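PDB 2GMY: hypothetical protein Atu0492 from Agrobacterium tumefaciens, which is of unknown function but probably acts in antioxidant defence as an AhpD-like member of the carboxymuconolactone decarboxylase family. Local coordinates for residues R33-A42 and Q84-D93; A42-C51 and I130-V138. All coordinates share one frame; numbering follows the deposited sequence.

Contact 1: residues R33-A42 and Q84-D93; sequences RFIHLIKLRA and QERALLGWVD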
ATOM      1  N   ARG A  33      14.934 -16.766 -23.673  1.00 20.09           N
ATOM      2  CA  ARG A  33      15.040 -15.376 -23.237  1.00 19.49           C
ATOM      3  C   ARG A  33      13.810 -14.940 -22.435  1.00 18.02           C
ATOM      4  O   ARG A  33      13.935 -14.244 -21.417  1.00 17.12           O
ATOM      5  CB  ARG A  33      15.227 -14.451 -24.435  1.00 20.52           C
ATOM      6  CG  ARG A  33      15.354 -13.006 -24.009  1.00 23.72           C
ATOM      7  CD  ARG A  33      15.475 -12.033 -25.164  1.00 29.66           C
ATOM      8  NE  ARG A  33      14.340 -12.060 -26.078  1.00 34.46           N
ATOM      9  CZ  ARG A  33      14.363 -12.638 -27.272  1.00 36.58           C
ATOM     10  NH1 ARG A  33      15.466 -13.250 -27.688  1.00 38.91           N
ATOM     11  NH2 ARG A  33      13.286 -12.606 -28.053  1.00 37.14           N
ATOM     12  N   PHE A  34      12.635 -15.367 -22.885  1.00 16.82           N
ATOM     13  CA  PHE A  34      11.379 -15.014 -22.206  1.00 16.14           C
ATOM     14  C   PHE A  34      11.238 -15.764 -20.881  1.00 15.99           C
ATOM     15  O   PHE A  34      10.733 -15.212 -19.890  1.00 15.43           O
ATOM     16  CB  PHE A  34      10.170 -15.271 -23.112  1.00 16.92           C
ATOM     17  CG  PHE A  34      10.178 -14.461 -24.392  1.00 17.60           C
ATOM     18  CD1 PHE A  34      10.649 -13.142 -24.412  1.00 19.30           C
ATOM     19  CD2 PHE A  34       9.681 -15.011 -25.572  1.00 20.12           C
ATOM     20  CE1 PHE A  34      10.646 -12.390 -25.603  1.00 20.81           C
ATOM     21  CE2 PHE A  34       9.677 -14.270 -26.757  1.00 20.96           C
ATOM     22  CZ  PHE A  34      10.163 -12.957 -26.765  1.00 19.77           C
ATOM     23  N   ILE A  35      11.683 -17.020 -20.861  1.00 15.43           N
ATOM     24  CA  ILE A  35      11.679 -17.795 -19.624  1.00 15.65           C
ATOM     25  C   ILE A  35      12.606 -17.131 -18.593  1.00 14.78           C
ATOM     26  O   ILE A  35      12.221 -16.940 -17.433  1.00 14.46           O
ATOM     27  CB  ILE A  35      12.045 -19.277 -19.873  1.00 16.26           C
ATOM     28  CG1 ILE A  35      10.990 -19.924 -20.776  1.00 16.85           C
ATOM     29  CG2 ILE A  35      12.147 -20.025 -18.534  1.00 17.34           C
ATOM     30  CD1 ILE A  35      11.320 -21.380 -21.160  1.00 17.42           C
ATOM     31  N   HIS A  36      13.810 -16.753 -19.022  1.00 13.93           N
ATOM     32  CA  HIS A  36      14.741 -16.036 -18.141  1.00 13.68           C
ATOM     33  C   HIS A  36      14.138 -14.747 -17.592  1.00 13.21           C
ATOM     34  O   HIS A  36      14.239 -14.454 -16.401  1.00 13.42           O
ATOM     35  CB  HIS A  36      16.022 -15.676 -18.888  1.00 13.97           C
ATOM     36  CG  HIS A  36      16.837 -16.862 -19.282  1.00 15.75           C
ATOM     37  ND1 HIS A  36      17.041 -17.930 -18.436  1.00 16.66           N
ATOM     38  CD2 HIS A  36      17.521 -17.138 -20.418  1.00 17.81           C
ATOM     39  CE1 HIS A  36      17.813 -18.820 -19.039  1.00 18.67           C
ATOM     40  NE2 HIS A  36      18.115 -18.364 -20.242  1.00 17.88           N
ATOM     41  N   LEU A  37      13.526 -13.979 -18.477  1.00 12.45           N
ATOM     42  CA  LEU A  37      12.903 -12.706 -18.112  1.00 12.25           C
ATOM     43  C   LEU A  37      11.804 -12.903 -17.073  1.00 11.86           C
ATOM     44  O   LEU A  37      11.727 -12.168 -16.081  1.00 11.72           O
ATOM     45  CB  LEU A  37      12.332 -12.070 -19.382  1.00 12.84           C
ATOM     46  CG  LEU A  37      11.647 -10.716 -19.230  1.00 11.78           C
ATOM     47  CD1 LEU A  37      11.729  -9.984 -20.552  1.00 13.83           C
ATOM     48  CD2 LEU A  37      10.190 -10.854 -18.737  1.00 12.73           C
ATOM     49  N   ILE A  38      10.921 -13.865 -17.326  1.00 11.10           N
ATOM     50  CA  ILE A  38       9.831 -14.163 -16.390  1.00 10.84           C
ATOM     51  C   ILE A  38      10.391 -14.529 -15.012  1.00 10.37           C
ATOM     52  O   ILE A  38       9.928 -14.008 -13.980  1.00 11.19           O
ATOM     53  CB  ILE A  38       8.948 -15.319 -16.926  1.00 11.26           C
ATOM     54  CG1 ILE A  38       8.111 -14.846 -18.108  1.00 11.59           C
ATOM     55  CG2 ILE A  38       8.087 -15.897 -15.800  1.00 12.82           C
ATOM     56  CD1 ILE A  38       7.584 -16.012 -18.973  1.00 13.46           C
ATOM     57  N   LYS A  39      11.381 -15.421 -14.992  1.00 10.15           N
ATOM     58  CA  LYS A  39      11.920 -15.911 -13.721  1.00 11.20           C
ATOM     59  C   LYS A  39      12.655 -14.825 -12.957  1.00 11.15           C
ATOM     60  O   LYS A  39      12.487 -14.688 -11.741  1.00 12.26           O
ATOM     61  CB  LYS A  39      12.845 -17.104 -13.941  1.00 11.40           C
ATOM     62  CG  LYS A  39      12.096 -18.371 -14.332  1.00 14.09           C
ATOM     63  CD  LYS A  39      13.093 -19.467 -14.672  1.00 18.65           C
ATOM     64  CE  LYS A  39      12.391 -20.780 -14.856  1.00 22.98           C
ATOM     65  NZ  LYS A  39      13.379 -21.880 -14.717  1.00 26.50           N
ATOM     66  N   LEU A  40      13.464 -14.041 -13.667  1.00 11.04           N
ATOM     67  CA  LEU A  40      14.266 -13.012 -13.004  1.00 11.51           C
ATOM     68  C   LEU A  40      13.364 -11.905 -12.479  1.00 11.57           C
ATOM     69  O   LEU A  40      13.462 -11.511 -11.309  1.00 11.70           O
ATOM     70  CB  LEU A  40      15.339 -12.459 -13.951  1.00 12.38           C
ATOM     71  CG  LEU A  40      16.232 -11.346 -13.383  1.00 12.36           C
ATOM     72  CD1 LEU A  40      16.923 -11.768 -12.082  1.00 13.21           C
ATOM     73  CD2 LEU A  40      17.245 -10.954 -14.431  1.00 13.31           C
ATOM     74  N   ARG A  41      12.458 -11.425 -13.320  1.00 10.91           N
ATOM     75  CA  ARG A  41      11.599 -10.307 -12.894  1.00 10.89           C
ATOM     76  C   ARG A  41      10.695 -10.668 -11.713  1.00 10.86           C
ATOM     77  O   ARG A  41      10.636  -9.915 -10.725  1.00 11.12           O
ATOM     78  CB  ARG A  41      10.773  -9.749 -14.061  1.00 11.03           C
ATOM     79  CG  ARG A  41       9.847  -8.598 -13.663  1.00 11.50           C
ATOM     80  CD  ARG A  41      10.590  -7.388 -13.092  1.00 11.92           C
ATOM     81  NE  ARG A  41       9.595  -6.437 -12.592  1.00 12.65           N
ATOM     82  CZ  ARG A  41       9.877  -5.399 -11.814  1.00 13.67           C
ATOM     83  NH1 ARG A  41      11.142  -5.141 -11.458  1.00 13.59           N
ATOM     84  NH2 ARG A  41       8.886  -4.610 -11.402  1.00 13.65           N
ATOM     85  N   ALA A  42      10.024 -11.822 -11.784  1.00 10.31           N
ATOM     86  CA  ALA A  42       9.140 -12.237 -10.689  1.00 10.42           C
ATOM     87  C   ALA A  42       9.934 -12.410  -9.397  1.00 10.08           C
ATOM     88  O   ALA A  42       9.477 -12.028  -8.314  1.00 11.26           O
ATOM     89  CB  ALA A  42       8.376 -13.512 -11.052  1.00 11.47           C
ATOM     90  N   GLN A  84       8.268  -5.970 -27.253  1.00 15.15           N
ATOM     91  CA  GLN A  84       7.773  -7.291 -26.881  1.00 14.53           C
ATOM     92  C   GLN A  84       8.160  -7.639 -25.441  1.00 14.01           C
ATOM     93  O   GLN A  84       7.320  -8.107 -24.672  1.00 14.19           O
ATOM     94  CB  GLN A  84       8.328  -8.353 -27.817  1.00 14.76           C
ATOM     95  CG  GLN A  84       7.795  -9.739 -27.520  1.00 16.56           C
ATOM     96  CD  GLN A  84       8.235 -10.757 -28.552  1.00 18.60           C
ATOM     97  OE1 GLN A  84       9.361 -10.705 -29.052  1.00 19.09           O
ATOM     98  NE2 GLN A  84       7.356 -11.721 -28.847  1.00 20.01           N
ATOM     99  N   GLU A  85       9.427  -7.420 -25.089  1.00 12.65           N
ATOM    100  CA  GLU A  85       9.878  -7.650 -23.699  1.00 11.85           C
ATOM    101  C   GLU A  85       9.095  -6.782 -22.711  1.00 12.18           C
ATOM    102  O   GLU A  85       8.709  -7.254 -21.623  1.00 12.18           O
ATOM    103  CB  GLU A  85      11.376  -7.384 -23.547  1.00 11.81           C
ATOM    104  CG  GLU A  85      12.211  -8.440 -24.237  1.00 12.96           C
ATOM    105  CD  GLU A  85      13.700  -8.128 -24.251  1.00 15.07           C
ATOM    106  OE1 GLU A  85      14.076  -6.938 -24.349  1.00 16.67           O
ATOM    107  OE2 GLU A  85      14.495  -9.086 -24.176  1.00 16.31           O
ATOM    108  N   ARG A  86       8.862  -5.520 -23.072  1.00 12.10           N
ATOM    109  CA  ARG A  86       8.056  -4.647 -22.213  1.00 12.87           C
ATOM    110  C   ARG A  86       6.641  -5.156 -22.005  1.00 12.65           C
ATOM    111  O   ARG A  86       6.088  -5.042 -20.908  1.00 12.70           O
ATOM    112  CB  ARG A  86       8.006  -3.209 -22.733  1.00 12.99           C
ATOM    113  CG  ARG A  86       9.349  -2.542 -22.696  1.00 13.92           C
ATOM    114  CD  ARG A  86       9.256  -1.099 -23.187  1.00 14.85           C
ATOM    115  NE  ARG A  86       8.586  -0.235 -22.211  1.00 15.18           N
ATOM    116  CZ  ARG A  86       9.163   0.248 -21.110  1.00 14.61           C
ATOM    117  NH1 ARG A  86      10.437  -0.027 -20.831  1.00 15.42           N
ATOM    118  NH2 ARG A  86       8.457   1.005 -20.278  1.00 16.53           N
ATOM    119  N   ALA A  87       6.055  -5.717 -23.061  1.00 12.37           N
ATOM    120  CA  ALA A  87       4.712  -6.267 -22.978  1.00 13.04           C
ATOM    121  C   ALA A  87       4.716  -7.432 -21.994  1.00 12.66           C
ATOM    122  O   ALA A  87       3.849  -7.549 -21.132  1.00 13.21           O
ATOM    123  CB  ALA A  87       4.268  -6.726 -24.344  1.00 13.61           C
ATOM    124  N   LEU A  88       5.720  -8.288 -22.112  1.00 12.37           N
ATOM    125  CA  LEU A  88       5.844  -9.431 -21.220  1.00 12.13           C
ATOM    126  C   LEU A  88       6.080  -8.978 -19.773  1.00 11.91           C
ATOM    127  O   LEU A  88       5.413  -9.451 -18.864  1.00 12.57           O
ATOM    128  CB  LEU A  88       6.980 -10.340 -21.701  1.00 12.04           C
ATOM    129  CG  LEU A  88       7.269 -11.608 -20.896  1.00 13.07           C
ATOM    130  CD1 LEU A  88       6.008 -12.435 -20.646  1.00 15.08           C
ATOM    131  CD2 LEU A  88       8.347 -12.441 -21.604  1.00 13.34           C
ATOM    132  N   LEU A  89       7.007  -8.039 -19.577  1.00 11.38           N
ATOM    133  CA  LEU A  89       7.315  -7.514 -18.230  1.00 11.35           C
ATOM    134  C   LEU A  89       6.070  -6.937 -17.542  1.00 11.41           C
ATOM    135  O   LEU A  89       5.837  -7.176 -16.352  1.00 11.77           O
ATOM    136  CB  LEU A  89       8.423  -6.462 -18.311  1.00 11.85           C
ATOM    137  CG  LEU A  89       9.819  -7.048 -18.522  1.00 11.84           C
ATOM    138  CD1 LEU A  89      10.766  -6.029 -19.141  1.00 12.50           C
ATOM    139  CD2 LEU A  89      10.385  -7.612 -17.209  1.00 12.05           C
ATOM    140  N   GLY A  90       5.257  -6.196 -18.293  1.00 11.73           N
ATOM    141  CA  GLY A  90       4.002  -5.652 -17.738  1.00 11.70           C
ATOM    142  C   GLY A  90       3.099  -6.746 -17.186  1.00 11.64           C
ATOM    143  O   GLY A  90       2.456  -6.585 -16.126  1.00 10.99           O
ATOM    144  N   TRP A  91       3.067  -7.879 -17.891  1.00 10.64           N
ATOM    145  CA  TRP A  91       2.229  -9.002 -17.486  1.00 10.61           C
ATOM    146  C   TRP A  91       2.854  -9.750 -16.317  1.00  9.91           C
ATOM    147  O   TRP A  91       2.152 -10.140 -15.367  1.00 10.57           O
ATOM    148  CB  TRP A  91       2.024  -9.941 -18.664  1.00 10.41           C
ATOM    149  CG  TRP A  91       1.000 -11.012 -18.461  1.00  9.90           C
ATOM    150  CD1 TRP A  91       1.216 -12.367 -18.496  1.00 11.18           C
ATOM    151  CD2 TRP A  91      -0.409 -10.843 -18.231  1.00 10.83           C
ATOM    152  NE1 TRP A  91       0.038 -13.046 -18.310  1.00 11.35           N
ATOM    153  CE2 TRP A  91      -0.975 -12.140 -18.141  1.00 10.53           C
ATOM    154  CE3 TRP A  91      -1.245  -9.731 -18.096  1.00 10.09           C
ATOM    155  CZ2 TRP A  91      -2.344 -12.351 -17.912  1.00 11.20           C
ATOM    156  CZ3 TRP A  91      -2.619  -9.944 -17.876  1.00 10.29           C
ATOM    157  CH2 TRP A  91      -3.143 -11.246 -17.794  1.00 11.16           C
ATOM    158  N   VAL A  92       4.168  -9.962 -16.375  1.00  9.54           N
ATOM    159  CA  VAL A  92       4.847 -10.556 -15.220  1.00  9.90           C
ATOM    160  C   VAL A  92       4.550  -9.756 -13.947  1.00  9.92           C
ATOM    161  O   VAL A  92       4.199 -10.328 -12.909  1.00  9.95           O
ATOM    162  CB  VAL A  92       6.360 -10.688 -15.453  1.00 10.49           C
ATOM    163  CG1 VAL A  92       7.078 -11.130 -14.176  1.00 10.34           C
ATOM    164  CG2 VAL A  92       6.622 -11.672 -16.580  1.00 11.63           C
ATOM    165  N   ASP A  93       4.684  -8.435 -14.034  1.00 10.05           N
ATOM    166  CA  ASP A  93       4.399  -7.575 -12.888  1.00 10.52           C
ATOM    167  C   ASP A  93       2.937  -7.703 -12.425  1.00 10.70           C
ATOM    168  O   ASP A  93       2.678  -7.931 -11.231  1.00 11.36           O
ATOM    169  CB  ASP A  93       4.714  -6.125 -13.250  1.00 11.09           C
ATOM    170  CG  ASP A  93       6.207  -5.852 -13.317  1.00 13.09           C
ATOM    171  OD1 ASP A  93       7.002  -6.815 -13.361  1.00 14.07           O
ATOM    172  OD2 ASP A  93       6.581  -4.659 -13.325  1.00 16.77           O
TER
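L37 drives its CD2 methyl between L88 and L89, passing 3.7 Å from CG of L88 and 3.6 Å from CD2 of L89, while its CD1 branch rests on the aliphatic part of E85. The L37 and L88 side chains pass alongside one another, pointing opposite ways. V92 makes the reciprocal insertion into a hole formed by L37, I38, R41 and A42. Its two methyls divide the work: CG2 meets CG1 of I38 at 3.8 Å, and CG1 lies against the methylenes of R41 and the CB of A42. Toward the N-terminal ends of the two segments, F34 lays CB and the near part of its ring against CD2 of L88, 3.7 Å from CB, and directs its far edge at the Q84 amide, with CZ 3.3 Å from OE1. OE1 lies near the ring plane, at its edge, and the amide is steeply inclined to the ring.

Charged groups flank the apolar row. R41 runs over L89 and then bends at chi2 (60°), which brings its guanidinium side-on to D93. NE donates to OD1 over 2.7 Å in an almost straight bond (178°) on the syn side of the carboxylate; NH2 reaches OD2 from above the carboxylate plane. With W75 also donating to OD2, the aspartate is fixed in rotation. The second ion pair is looser, with NE of R33 3.5 Å from OE2 of E85: R33 has its stronger ion-pair partner in E31, and E85 is held by the backbone N of T82 and by W68.

Segments 33-42 and 84-93 run in the same general direction, 40° apart, and their mutual knobs-into-holes insertion is characteristic of the buried core of this all-helical AhpD-like fold.

Contact 2: residues A42-C51 and I130-V138; sequences ASIINGCAFC and INTWNRIAV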
ATOM      1  N   ALA A  42      10.024 -11.822 -11.784  1.00 10.31           N
ATOM      2  CA  ALA A  42       9.140 -12.237 -10.689  1.00 10.42           C
ATOM      3  C   ALA A  42       9.934 -12.410  -9.397  1.00 10.08           C
ATOM      4  O   ALA A  42       9.477 -12.028  -8.314  1.00 11.26           O
ATOM      5  CB  ALA A  42       8.376 -13.512 -11.052  1.00 11.47           C
ATOM      6  N   SER A  43      11.134 -12.983  -9.521  1.00 10.24           N
ATOM      7  CA  SER A  43      11.986 -13.177  -8.345  1.00 10.95           C
ATOM      8  C   SER A  43      12.389 -11.854  -7.682  1.00 11.54           C
ATOM      9  O   SER A  43      12.417 -11.756  -6.449  1.00 11.55           O
ATOM     10  CB  SER A  43      13.223 -14.000  -8.713  1.00 11.09           C
ATOM     11  OG  SER A  43      12.831 -15.289  -9.157  1.00 11.94           O
ATOM     12  N   ILE A  44      12.683 -10.841  -8.493  1.00 11.32           N
ATOM     13  CA  ILE A  44      12.990  -9.521  -7.952  1.00 11.67           C
ATOM     14  C   ILE A  44      11.761  -8.979  -7.195  1.00 11.60           C
ATOM     15  O   ILE A  44      11.871  -8.516  -6.045  1.00 12.13           O
ATOM     16  CB  ILE A  44      13.440  -8.560  -9.049  1.00 11.99           C
ATOM     17  CG1 ILE A  44      14.814  -8.983  -9.581  1.00 11.84           C
ATOM     18  CG2 ILE A  44      13.528  -7.131  -8.518  1.00 11.22           C
ATOM     19  CD1 ILE A  44      15.179  -8.342 -10.930  1.00 14.21           C
ATOM     20  N   ILE A  45      10.591  -9.043  -7.822  1.00 11.44           N
ATOM     21  CA  ILE A  45       9.381  -8.511  -7.182  1.00 11.27           C
ATOM     22  C   ILE A  45       9.156  -9.179  -5.840  1.00 11.73           C
ATOM     23  O   ILE A  45       8.825  -8.523  -4.832  1.00 11.79           O
ATOM     24  CB  ILE A  45       8.152  -8.729  -8.073  1.00 11.25           C
ATOM     25  CG1 ILE A  45       8.276  -7.886  -9.343  1.00 11.64           C
ATOM     26  CG2 ILE A  45       6.870  -8.397  -7.315  1.00 11.90           C
ATOM     27  CD1 ILE A  45       7.223  -8.195 -10.386  1.00 13.32           C
ATOM     28  N   ASN A  46       9.329 -10.499  -5.835  1.00 10.54           N
ATOM     29  CA  ASN A  46       9.048 -11.294  -4.641  1.00 11.06           C
ATOM     30  C   ASN A  46      10.149 -11.271  -3.585  1.00 11.11           C
ATOM     31  O   ASN A  46       9.995 -11.905  -2.546  1.00 12.10           O
ATOM     32  CB  ASN A  46       8.708 -12.724  -5.020  1.00 11.45           C
ATOM     33  CG  ASN A  46       7.338 -12.839  -5.635  1.00 11.61           C
ATOM     34  OD1 ASN A  46       6.431 -12.055  -5.318  1.00 11.09           O
ATOM     35  ND2 ASN A  46       7.180 -13.805  -6.529  1.00 12.66           N
ATOM     36  N   GLY A  47      11.253 -10.577  -3.863  1.00 11.21           N
ATOM     37  CA  GLY A  47      12.325 -10.428  -2.875  1.00 12.40           C
ATOM     38  C   GLY A  47      13.158 -11.697  -2.700  1.00 13.12           C
ATOM     39  O   GLY A  47      13.835 -11.875  -1.674  1.00 13.48           O
ATOM     40  N   CYS A  48      13.126 -12.575  -3.698  1.00 13.13           N
ATOM     41  CA  CYS A  48      13.769 -13.883  -3.556  1.00 13.46           C
ATOM     42  C   CYS A  48      15.222 -13.854  -4.039  1.00 13.76           C
ATOM     43  O   CYS A  48      15.495 -14.032  -5.239  1.00 13.51           O
ATOM     44  CB  CYS A  48      12.979 -14.952  -4.301  1.00 13.30           C
ATOM     45  SG  CYS A  48      13.630 -16.601  -3.919  1.00 15.01           S
ATOM     46  N   ALA A  49      16.144 -13.615  -3.106  1.00 13.77           N
ATOM     47  CA  ALA A  49      17.578 -13.578  -3.432  1.00 14.20           C
ATOM     48  C   ALA A  49      18.058 -14.915  -3.986  1.00 13.94           C
ATOM     49  O   ALA A  49      18.850 -14.956  -4.938  1.00 13.97           O
ATOM     50  CB  ALA A  49      18.397 -13.192  -2.216  1.00 14.50           C
ATOM     51  N   PHE A  50      17.577 -16.006  -3.392  1.00 14.61           N
ATOM     52  CA  PHE A  50      17.939 -17.345  -3.843  1.00 15.15           C
ATOM     53  C   PHE A  50      17.674 -17.491  -5.341  1.00 15.16           C
ATOM     54  O   PHE A  50      18.547 -17.924  -6.098  1.00 15.27           O
ATOM     55  CB  PHE A  50      17.172 -18.416  -3.062  1.00 16.27           C
ATOM     56  CG  PHE A  50      17.584 -19.819  -3.396  1.00 17.60           C
ATOM     57  CD1 PHE A  50      18.724 -20.379  -2.826  1.00 19.57           C
ATOM     58  CD2 PHE A  50      16.820 -20.588  -4.270  1.00 18.72           C
ATOM     59  CE1 PHE A  50      19.104 -21.688  -3.127  1.00 20.58           C
ATOM     60  CE2 PHE A  50      17.191 -21.901  -4.577  1.00 18.92           C
ATOM     61  CZ  PHE A  50      18.337 -22.446  -3.998  1.00 20.25           C
ATOM     62  N   CYS A  51      16.470 -17.120  -5.766  1.00 15.26           N
ATOM     63  CA  CYS A  51      16.115 -17.248  -7.171  1.00 15.57           C
ATOM     64  C   CYS A  51      16.761 -16.181  -8.041  1.00 15.46           C
ATOM     65  O   CYS A  51      17.160 -16.482  -9.158  1.00 15.49           O
ATOM     66  CB  CYS A  51      14.597 -17.287  -7.373  1.00 16.17           C
ATOM     67  SG  CYS A  51      13.834 -18.784  -6.632  1.00 18.28           S
ATOM     68  N   ILE A 130       7.366 -19.769 -11.182  1.00 12.04           N
ATOM     69  CA  ILE A 130       8.406 -19.041 -10.449  1.00 12.15           C
ATOM     70  C   ILE A 130       7.821 -18.486  -9.156  1.00 11.89           C
ATOM     71  O   ILE A 130       8.491 -18.449  -8.132  1.00 12.11           O
ATOM     72  CB  ILE A 130       9.110 -17.950 -11.310  1.00 12.36           C
ATOM     73  CG1 ILE A 130      10.267 -17.304 -10.528  1.00 11.44           C
ATOM     74  CG2 ILE A 130       8.111 -16.952 -11.860  1.00 11.38           C
ATOM     75  CD1 ILE A 130      11.371 -18.306 -10.085  1.00 14.18           C
ATOM     76  N   ASN A 131       6.547 -18.097  -9.191  1.00 11.90           N
ATOM     77  CA  ASN A 131       5.917 -17.594  -7.976  1.00 11.57           C
ATOM     78  C   ASN A 131       5.863 -18.664  -6.871  1.00 11.63           C
ATOM     79  O   ASN A 131       5.930 -18.348  -5.677  1.00 12.17           O
ATOM     80  CB  ASN A 131       4.536 -17.013  -8.280  1.00 12.14           C
ATOM     81  CG  ASN A 131       4.611 -15.533  -8.572  1.00 11.32           C
ATOM     82  OD1 ASN A 131       4.567 -14.703  -7.662  1.00 11.29           O
ATOM     83  ND2 ASN A 131       4.771 -15.190  -9.846  1.00 11.17           N
ATOM     84  N   THR A 132       5.778 -19.931  -7.286  1.00 11.67           N
ATOM     85  CA  THR A 132       5.841 -21.053  -6.357  1.00 12.50           C
ATOM     86  C   THR A 132       7.268 -21.218  -5.814  1.00 12.47           C
ATOM     87  O   THR A 132       7.469 -21.290  -4.596  1.00 12.21           O
ATOM     88  CB  THR A 132       5.305 -22.336  -7.009  1.00 13.20           C
ATOM     89  OG1 THR A 132       3.882 -22.198  -7.180  1.00 13.76           O
ATOM     90  CG2 THR A 132       5.569 -23.554  -6.117  1.00 14.10           C
ATOM     91  N   TRP A 133       8.259 -21.273  -6.699  1.00 12.89           N
ATOM     92  CA  TRP A 133       9.651 -21.385  -6.233  1.00 13.82           C
ATOM     93  C   TRP A 133      10.018 -20.237  -5.290  1.00 13.45           C
ATOM     94  O   TRP A 133      10.665 -20.454  -4.263  1.00 13.65           O
ATOM     95  CB  TRP A 133      10.635 -21.405  -7.401  1.00 15.42           C
ATOM     96  CG  TRP A 133      10.668 -22.675  -8.180  1.00 17.36           C
ATOM     97  CD1 TRP A 133      10.352 -22.831  -9.501  1.00 18.93           C
ATOM     98  CD2 TRP A 133      11.074 -23.967  -7.706  1.00 19.53           C
ATOM     99  NE1 TRP A 133      10.528 -24.149  -9.875  1.00 19.79           N
ATOM    100  CE2 TRP A 133      10.968 -24.865  -8.792  1.00 20.16           C
ATOM    101  CE3 TRP A 133      11.513 -24.454  -6.465  1.00 20.38           C
ATOM    102  CZ2 TRP A 133      11.291 -26.238  -8.678  1.00 19.60           C
ATOM    103  CZ3 TRP A 133      11.828 -25.813  -6.346  1.00 19.56           C
ATOM    104  CH2 TRP A 133      11.714 -26.687  -7.447  1.00 19.41           C
ATOM    105  N   ASN A 134       9.619 -19.011  -5.634  1.00 12.57           N
ATOM    106  CA  ASN A 134       9.899 -17.859  -4.752  1.00 12.45           C
ATOM    107  C   ASN A 134       9.317 -18.041  -3.347  1.00 12.74           C
ATOM    108  O   ASN A 134       9.953 -17.698  -2.340  1.00 13.50           O
ATOM    109  CB  ASN A 134       9.362 -16.562  -5.348  1.00 12.42           C
ATOM    110  CG  ASN A 134      10.064 -16.143  -6.647  1.00 12.25           C
ATOM    111  OD1 ASN A 134      11.177 -16.601  -6.997  1.00 15.48           O
ATOM    112  ND2 ASN A 134       9.420 -15.239  -7.359  1.00  9.29           N
ATOM    113  N   ARG A 135       8.092 -18.561  -3.283  1.00 12.33           N
ATOM    114  CA  ARG A 135       7.444 -18.784  -1.993  1.00 12.59           C
ATOM    115  C   ARG A 135       8.126 -19.871  -1.174  1.00 12.75           C
ATOM    116  O   ARG A 135       8.261 -19.748   0.046  1.00 13.46           O
ATOM    117  CB  ARG A 135       5.954 -19.073  -2.204  1.00 12.02           C
ATOM    118  CG  ARG A 135       5.206 -17.806  -2.589  1.00 12.41           C
ATOM    119  CD  ARG A 135       3.783 -18.011  -3.116  1.00 13.03           C
ATOM    120  NE  ARG A 135       3.123 -16.702  -3.159  1.00 12.91           N
ATOM    121  CZ  ARG A 135       3.323 -15.794  -4.116  1.00 12.85           C
ATOM    122  NH1 ARG A 135       4.133 -16.052  -5.152  1.00 12.48           N
ATOM    123  NH2 ARG A 135       2.714 -14.620  -4.036  1.00 10.82           N
ATOM    124  N   ILE A 136       8.568 -20.929  -1.853  1.00 13.18           N
ATOM    125  CA  ILE A 136       9.325 -21.994  -1.206  1.00 13.62           C
ATOM    126  C   ILE A 136      10.670 -21.474  -0.707  1.00 13.59           C
ATOM    127  O   ILE A 136      11.025 -21.678   0.458  1.00 13.66           O
ATOM    128  CB  ILE A 136       9.514 -23.196  -2.163  1.00 13.61           C
ATOM    129  CG1 ILE A 136       8.153 -23.849  -2.439  1.00 14.21           C
ATOM    130  CG2 ILE A 136      10.512 -24.219  -1.596  1.00 15.06           C
ATOM    131  CD1 ILE A 136       8.151 -24.791  -3.655  1.00 15.59           C
ATOM    132  N   ALA A 137      11.411 -20.791  -1.572  1.00 13.32           N
ATOM    133  CA  ALA A 137      12.760 -20.335  -1.202  1.00 13.91           C
ATOM    134  C   ALA A 137      12.742 -19.268  -0.108  1.00 14.23           C
ATOM    135  O   ALA A 137      13.520 -19.331   0.846  1.00 14.58           O
ATOM    136  CB  ALA A 137      13.513 -19.850  -2.406  1.00 14.62           C
ATOM    137  N   VAL A 138      11.871 -18.277  -0.246  1.00 13.80           N
ATOM    138  CA  VAL A 138      11.792 -17.252   0.792  1.00 14.54           C
ATOM    139  C   VAL A 138      11.181 -17.861   2.060  1.00 14.92           C
ATOM    140  O   VAL A 138      11.690 -17.660   3.174  1.00 15.35           O
ATOM    141  CB  VAL A 138      11.011 -16.013   0.309  1.00 14.31           C
ATOM    142  CG1 VAL A 138      10.862 -14.989   1.432  1.00 14.23           C
ATOM    143  CG2 VAL A 138      11.725 -15.384  -0.881  1.00 14.81           C
TER
HETATM  144  O   HOH W   1       3.764 -12.257  -5.401  1.00 12.33           O
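With CG anti to the carbonyl carbon (chi1 -73°), N46 turns its amide toward N131, the two side chains crossing at about a right angle where helix 32-45 ends beside helix 117-139. The turn closing helix 32-45 is a Schellman motif with G47 at positive phi, and it leads straight into C48-A49-F50-C51, a CxxC sequence at the start of the next helix, as in redox-active AhpD relatives.

N46 ND2 donates to OD1 of N131 over 3.0 Å, fairly straight (163°) but from above the carbonyl plane. R135 NH1 reaches the same oxygen in that plane, on a lone pair, at 2.9 Å, so two donors grip OD1. N131 ND2 bonds to I127 O and T96 OG1 of the same chain, fixing the amide's rotation. A water joins OD1 of N46 to NH2 of R135. R135 NH2 also donates to O of T96 in a neighbouring subunit. On the other flank, OD1 of N134 lies 3.0 Å from OG of S43, although K39 O is a further acceptor for that hydroxyl.

Apolar contacts complete the join: CG2 of I130 meets A42, CG2 of V138 meets CB of C48, and C51 fits as a knob among I130, W133, N134 and A137. C48 SG caps the new helix by accepting from C51 N, lies 3.6 Å from A137 CB and stands 3.5 Å from C51 SG, too far for a disulfide.

In the fold
Both contacts are buried and share helix 32-45, which meets helix 83-96 along most of its length in contact 1 and helix 117-139 at its C-terminal end in contact 2. A42 belongs to both, and the two touch, among other places, where I45 CD1 packs on D93 OD1. Contact 1 is a helix-helix interface of interlocking aliphatic side chains with ion pairs beside it. Contact 2, formed at a turn between helices, instead has an amide network with an ordered water, next to the cysteine pair. It also lies nearer the subunit interfaces: seven of its residues are within reach of a second subunit and five of a third, against one residue of contact 1 near the second.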